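Local coordinates for protein pectate lyase (Pectobacterium carotovorum, PDB 4U49) that probably cleaves polygalacturonate and methylated pectins by calcium-dependent, endo-acting elimination, as a secreted polysaccharide lyase of family 3, at residues G211-N216 / T245-H250. Residues are numbered along the deposited sequence; the frame is centred on the assembly and turned at random.
Sequences GGVAHN and TLTGQH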
ATOM      1  N   GLY A 211      -0.635   5.184   3.773  1.00 12.58           N
ATOM      2  CA  GLY A 211       0.377   4.498   4.550  1.00 11.55           C
ATOM      3  C   GLY A 211       0.198   2.996   4.421  1.00 12.31           C
ATOM      4  O   GLY A 211      -0.377   2.508   3.448  1.00 12.55           O
ATOM      5  N   GLY A 212       0.682   2.259   5.412  1.00 13.92           N
ATOM      6  CA  GLY A 212       0.572   0.815   5.390  1.00 12.84           C
ATOM      7  C   GLY A 212       1.861   0.170   4.928  1.00 14.70           C
ATOM      8  O   GLY A 212       2.718   0.825   4.333  1.00 14.98           O
ATOM      9  N   VAL A 213       2.004  -1.118   5.224  1.00 12.42           N
ATOM     10  CA  VAL A 213       3.190  -1.879   4.850  1.00 14.33           C
ATOM     11  C   VAL A 213       2.760  -3.252   4.345  1.00 12.03           C
ATOM     12  O   VAL A 213       1.973  -3.933   4.998  1.00 14.26           O
ATOM     13  CB  VAL A 213       4.170  -2.054   6.038  1.00 14.02           C
ATOM     14  CG1 VAL A 213       5.394  -2.852   5.606  1.00 12.75           C
ATOM     15  CG2 VAL A 213       4.588  -0.704   6.611  1.00 14.41           C
ATOM     16  N   ALA A 214       3.267  -3.659   3.185  1.00 13.73           N
ATOM     17  CA  ALA A 214       2.895  -4.951   2.616  1.00 13.39           C
ATOM     18  C   ALA A 214       4.121  -5.810   2.316  1.00 18.00           C
ATOM     19  O   ALA A 214       4.952  -5.460   1.478  1.00 15.62           O
ATOM     20  CB  ALA A 214       2.072  -4.754   1.356  1.00 13.49           C
ATOM     21  N   HIS A 215       4.220  -6.940   3.007  1.00 17.71           N
ATOM     22  CA  HIS A 215       5.319  -7.868   2.800  1.00 18.40           C
ATOM     23  C   HIS A 215       4.921  -8.982   1.839  1.00 18.08           C
ATOM     24  O   HIS A 215       3.786  -9.457   1.862  1.00 18.07           O
ATOM     25  CB  HIS A 215       5.774  -8.465   4.134  1.00 21.28           C
ATOM     26  CG  HIS A 215       6.747  -9.591   3.986  1.00 23.61           C
ATOM     27  ND1 HIS A 215       8.106  -9.392   3.873  1.00 25.93           N
ATOM     28  CD2 HIS A 215       6.557 -10.931   3.917  1.00 24.68           C
ATOM     29  CE1 HIS A 215       8.711 -10.560   3.746  1.00 24.68           C
ATOM     30  NE2 HIS A 215       7.792 -11.508   3.771  1.00 30.33           N
ATOM     31  N   ASN A 216       5.863  -9.391   0.996  1.00 17.49           N
ATOM     32  CA  ASN A 216       5.643 -10.507   0.083  1.00 22.83           C
ATOM     33  C   ASN A 216       6.901 -11.357  -0.065  1.00 24.14           C
ATOM     34  O   ASN A 216       8.016 -10.857   0.074  1.00 22.16           O
ATOM     35  CB  ASN A 216       5.191  -9.999  -1.288  1.00 19.83           C
ATOM     36  CG  ASN A 216       4.778 -11.127  -2.220  1.00 27.44           C
ATOM     37  OD1 ASN A 216       3.712 -11.718  -2.057  1.00 29.17           O
ATOM     38  ND2 ASN A 216       5.623 -11.430  -3.204  1.00 25.31           N
ATOM     39  N   THR A 245       4.388   1.321   1.835  1.00 16.54           N
ATOM     40  CA  THR A 245       5.691   0.679   1.668  1.00 14.30           C
ATOM     41  C   THR A 245       5.605  -0.819   1.390  1.00 16.74           C
ATOM     42  O   THR A 245       4.954  -1.567   2.121  1.00 14.50           O
ATOM     43  CB  THR A 245       6.580   0.897   2.915  1.00 16.35           C
ATOM     44  OG1 THR A 245       6.844   2.296   3.079  1.00 17.10           O
ATOM     45  CG2 THR A 245       7.908   0.153   2.775  1.00 18.07           C
ATOM     46  N   LEU A 246       6.278  -1.247   0.327  1.00 13.94           N
ATOM     47  CA  LEU A 246       6.406  -2.662   0.003  1.00 14.34           C
ATOM     48  C   LEU A 246       7.723  -3.200   0.546  1.00 14.76           C
ATOM     49  O   LEU A 246       8.772  -2.588   0.359  1.00 16.86           O
ATOM     50  CB  LEU A 246       6.338  -2.884  -1.511  1.00 13.82           C
ATOM     51  CG  LEU A 246       5.056  -2.490  -2.249  1.00 17.12           C
ATOM     52  CD1 LEU A 246       5.195  -2.790  -3.739  1.00 16.05           C
ATOM     53  CD2 LEU A 246       3.856  -3.219  -1.672  1.00 15.85           C
ATOM     54  N   THR A 247       7.669  -4.342   1.221  1.00 16.60           N
ATOM     55  CA  THR A 247       8.886  -4.984   1.700  1.00 18.62           C
ATOM     56  C   THR A 247       8.922  -6.448   1.268  1.00 20.13           C
ATOM     57  O   THR A 247       7.886  -7.050   0.977  1.00 18.46           O
ATOM     58  CB  THR A 247       9.021  -4.888   3.235  1.00 19.15           C
ATOM     59  OG1 THR A 247      10.261  -5.476   3.644  1.00 24.50           O
ATOM     60  CG2 THR A 247       7.875  -5.603   3.925  1.00 18.73           C
ATOM     61  N   GLY A 248      10.122  -7.012   1.221  1.00 19.65           N
ATOM     62  CA  GLY A 248      10.306  -8.372   0.753  1.00 22.25           C
ATOM     63  C   GLY A 248      10.530  -8.423  -0.747  1.00 24.12           C
ATOM     64  O   GLY A 248      11.139  -7.524  -1.327  1.00 22.79           O
ATOM     65  N   GLN A 249      10.029  -9.478  -1.378  1.00 21.02           N
ATOM     66  CA  GLN A 249      10.208  -9.665  -2.811  1.00 26.34           C
ATOM     67  C   GLN A 249       8.854  -9.672  -3.514  1.00 20.95           C
ATOM     68  O   GLN A 249       8.010 -10.529  -3.249  1.00 22.25           O
ATOM     69  CB  GLN A 249      10.976 -10.959  -3.092  1.00 27.35           C
ATOM     70  CG  GLN A 249      12.395 -10.986  -2.525  1.00 29.67           C
ATOM     71  CD  GLN A 249      12.427 -11.184  -1.020  1.00 34.45           C
ATOM     72  OE1 GLN A 249      11.623 -11.934  -0.465  1.00 36.66           O
ATOM     73  NE2 GLN A 249      13.348 -10.498  -0.351  1.00 36.43           N
ATOM     74  N   HIS A 250       8.655  -8.705  -4.404  1.00 24.34           N
ATOM     75  CA  HIS A 250       7.363  -8.502  -5.054  1.00 18.20           C
ATOM     76  C   HIS A 250       7.401  -8.765  -6.557  1.00 19.64           C
ATOM     77  O   HIS A 250       8.471  -8.831  -7.164  1.00 20.36           O
ATOM     78  CB  HIS A 250       6.869  -7.075  -4.800  1.00 18.47           C
ATOM     79  CG  HIS A 250       6.421  -6.835  -3.393  1.00 22.84           C
ATOM     80  ND1 HIS A 250       5.096  -6.883  -3.019  1.00 20.10           N
ATOM     81  CD2 HIS A 250       7.121  -6.552  -2.269  1.00 19.43           C
ATOM     82  CE1 HIS A 250       4.999  -6.638  -1.724  1.00 19.43           C
ATOM     83  NE2 HIS A 250       6.213  -6.436  -1.245  1.00 18.39           N
TER
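Asn216 and Gln249 are tied together twice. The Asn216 amide nitrogen ND2 gives a short, nearly straight bond (2.6 Å, 162°) to Gln249 O, which lies close to the amide plane, while Gln249 N returns a bond of 2.8 Å to Asn216 O. With CG anti to the backbone N (chi1 -173°), the Asn216 amide reaches across to that carbonyl; Asp226 is a weak further partner of ND2. Upstream, the two strands run parallel and continue the ladder: Thr245 N to Gly212 O, Ala214 N to Thr245 O at 2.9 Å, Thr247 N to Ala214 O, and Asn216 N to Thr247 O at 3.1 Å.

The His250 ring comes back over the end of this ladder. His250 NE2 gives Thr247 O a second donor beside Asn216 N, through a bent bond (2.8 Å) from above the carbonyl plane, and makes a weak, bent bond to Ala214 O, which sits at the ring edge. The ring is also sandwiched: Asn216 CB lies over one face as a CH-pi contact, 3.6 Å from the His250 centroid, and Leu246 CB over the opposite face.

Beside the ladder, Ala214 CB meets Leu246 CD2 at 3.8 Å. On the face bearing Val213, His215 and Thr247, the Thr247 methyl CG2 packs against His215 CB at 3.6 Å and lies in the plane of the imidazole, at its edge. Asp32 accepts hydrogen bonds from both His215 ND1 and Thr247 OG1, joining the two side chains. The chain turns a corner at Gly248, where a CB would press against the Thr247 carbonyl and Asn216 O.

These are adjacent coils of the parallel beta-helix of pectate lyases. Asn216 is a calcium ligand in a crystal structure of this protein, though this chain binds none here; its contacts with Gln249 and His250 probably help fix the residue.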